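PDB 4GWI: platelet aggregation factor Sm-hPAF from Streptococcus mitis, which binds fucosylated Lewis glycans through this F-type lectin domain and, as a whole toxin, probably forms cholesterol-dependent pores in host membranes. Local coordinates for residues A[84-90]-A[125-131]. The protein carries 2 engineered substitutions. Sequence-based numbering, arbitrary orientation.
Sequences LSNFDVV and VKVELKT
Strands 87-90 and 125-129 run antiparallel (163°), axes 4.7 Å apart. D88–E128 and V90–K126 are hydrogen-bonded pairs (D88 N–E128 O and E128 N–D88 O 2.9 Å; V90 N–K126 O and K126 N–V90 O 2.8 Å); F87–L129 and V89–V127 are non-hydrogen-bonded (CA–CA 4.3 and 4.7 Å). K130 N to N86 O (2.9 Å) continues the ladder beyond L129. N86, left-handed at phi/psi 49/69, forms with F87 a G1 bulge opposite F104.

The face of F87, V89, V127 and L129 is apolar, as suits a sandwich interior. L84 CD1 fills the hollow between V127 CG1 (4.3 Å) and L129 CD2 (4.1 Å); F87 CB meets L129 CD2 (3.6 Å), while its ring (chi1 p) leads away from 125-131, touching V127 CG1 obliquely through CD2 (4.1 Å).

The other face carries charge. D88 OD1 and E128 OE1, 4.3 Å apart, share a water and R101, which offsets their repulsion; K126 NZ forms a same-strand salt bridge with E128 OE2 (2.8 Å), and V90 CG2 packs on E128 CD (3.9 Å).

In this F-type lectin β-sandwich, the pair lies mid-sheet between strands 98-104 and 56-61, its apolar face packing against strand 64-74 of the opposing sheet.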
# COMPACT_ATOMS: atom_id res chain seq x y z
N LEU A 84 5.09 -8.97 -4.73
CA LEU A 84 5.34 -7.64 -4.16
C LEU A 84 6.88 -7.43 -4.10
O LEU A 84 7.55 -7.65 -3.06
CB LEU A 84 4.68 -7.45 -2.78
CG LEU A 84 4.87 -6.04 -2.19
CD1 LEU A 84 4.14 -5.00 -3.08
CD2 LEU A 84 4.17 -6.04 -0.83
N SER A 85 7.39 -7.06 -5.25
CA SER A 85 8.84 -6.84 -5.44
C SER A 85 8.97 -5.83 -6.54
O SER A 85 8.08 -5.65 -7.39
CB SER A 85 9.55 -8.21 -5.73
OG SER A 85 9.08 -8.61 -6.97
N ASN A 86 10.11 -5.11 -6.54
CA ASN A 86 10.41 -4.06 -7.49
C ASN A 86 9.27 -3.07 -7.62
O ASN A 86 8.59 -2.99 -8.64
CB ASN A 86 10.75 -4.70 -8.84
CG ASN A 86 11.34 -3.68 -9.84
OD1 ASN A 86 11.69 -2.57 -9.53
ND2 ASN A 86 11.35 -4.08 -11.11
N PHE A 87 9.09 -2.34 -6.54
CA PHE A 87 7.95 -1.44 -6.47
C PHE A 87 8.33 -0.15 -5.79
O PHE A 87 9.31 -0.06 -5.05
CB PHE A 87 6.75 -2.08 -5.70
CG PHE A 87 7.03 -2.42 -4.26
CD1 PHE A 87 7.65 -3.60 -3.89
CD2 PHE A 87 6.72 -1.48 -3.25
CE1 PHE A 87 7.94 -3.92 -2.57
CE2 PHE A 87 7.01 -1.79 -1.96
CZ PHE A 87 7.54 -2.98 -1.57
N ASP A 88 7.50 0.86 -6.01
CA ASP A 88 7.67 2.15 -5.32
C ASP A 88 6.51 2.39 -4.37
O ASP A 88 5.36 1.92 -4.59
CB ASP A 88 7.62 3.35 -6.29
CG ASP A 88 8.86 3.46 -7.25
OD1 ASP A 88 8.69 4.10 -8.33
OD2 ASP A 88 9.88 2.89 -6.96
N VAL A 89 6.77 3.08 -3.29
CA VAL A 89 5.70 3.69 -2.40
C VAL A 89 5.79 5.18 -2.63
O VAL A 89 6.89 5.79 -2.49
CB VAL A 89 5.94 3.32 -0.94
CG1 VAL A 89 4.84 3.90 -0.02
CG2 VAL A 89 5.96 1.77 -0.79
N VAL A 90 4.67 5.78 -2.96
CA VAL A 90 4.63 7.17 -3.44
C VAL A 90 3.65 7.93 -2.60
O VAL A 90 2.55 7.45 -2.21
CB VAL A 90 4.12 7.21 -4.90
CG1 VAL A 90 4.35 8.60 -5.49
CG2 VAL A 90 4.88 6.20 -5.76
N VAL A 125 -1.60 7.96 -0.83
CA VAL A 125 -0.49 7.03 -0.66
C VAL A 125 -0.66 5.98 -1.75
O VAL A 125 -1.81 5.40 -1.85
CB VAL A 125 -0.52 6.37 0.74
CG1 VAL A 125 0.62 5.32 0.82
CG2 VAL A 125 -0.40 7.45 1.82
N LYS A 126 0.36 5.73 -2.55
CA LYS A 126 0.19 4.80 -3.67
C LYS A 126 1.30 3.76 -3.60
O LYS A 126 2.43 4.07 -3.23
CB LYS A 126 0.25 5.67 -4.94
CG LYS A 126 -0.02 4.98 -6.19
CD LYS A 126 -0.20 6.12 -7.27
CE LYS A 126 -0.58 5.32 -8.49
NZ LYS A 126 -0.12 6.15 -9.61
N VAL A 127 0.97 2.51 -4.00
CA VAL A 127 1.98 1.44 -4.14
C VAL A 127 1.93 1.17 -5.64
O VAL A 127 0.89 0.87 -6.20
CB VAL A 127 1.63 0.18 -3.31
CG1 VAL A 127 2.66 -0.96 -3.59
CG2 VAL A 127 1.53 0.57 -1.83
N GLU A 128 3.12 1.18 -6.26
CA GLU A 128 3.18 1.00 -7.78
C GLU A 128 4.19 -0.11 -8.05
O GLU A 128 5.38 0.03 -7.73
CB GLU A 128 3.77 2.26 -8.43
CG GLU A 128 2.85 3.43 -8.33
CD GLU A 128 3.39 4.72 -9.02
OE1 GLU A 128 4.58 4.78 -9.35
OE2 GLU A 128 2.57 5.68 -9.15
N LEU A 129 3.72 -1.18 -8.70
CA LEU A 129 4.68 -2.20 -9.18
C LEU A 129 5.37 -1.69 -10.43
O LEU A 129 4.77 -0.97 -11.18
CB LEU A 129 4.01 -3.53 -9.50
CG LEU A 129 3.39 -4.28 -8.33
CD1 LEU A 129 2.87 -5.65 -8.78
CD2 LEU A 129 4.32 -4.37 -7.11
N LYS A 130 6.66 -2.10 -10.58
CA LYS A 130 7.40 -1.65 -11.78
C LYS A 130 7.63 -2.82 -12.73
O LYS A 130 8.35 -2.67 -13.74
CB LYS A 130 8.73 -1.02 -11.36
CG LYS A 130 8.36 0.35 -10.72
CD LYS A 130 9.54 0.88 -9.92
CE LYS A 130 10.85 0.83 -10.68
NZ LYS A 130 11.01 2.01 -11.60
N THR A 131 7.02 -3.96 -12.47
CA THR A 131 7.23 -5.19 -13.23
C THR A 131 6.09 -5.44 -14.25
O THR A 131 4.97 -4.88 -14.20
CB THR A 131 7.29 -6.36 -12.27
OG1 THR A 131 6.02 -6.28 -11.49
CG2 THR A 131 8.56 -6.29 -11.38
O HOH W 1 6.62 -7.64 -8.88
O HOH W 2 6.55 3.35 -10.48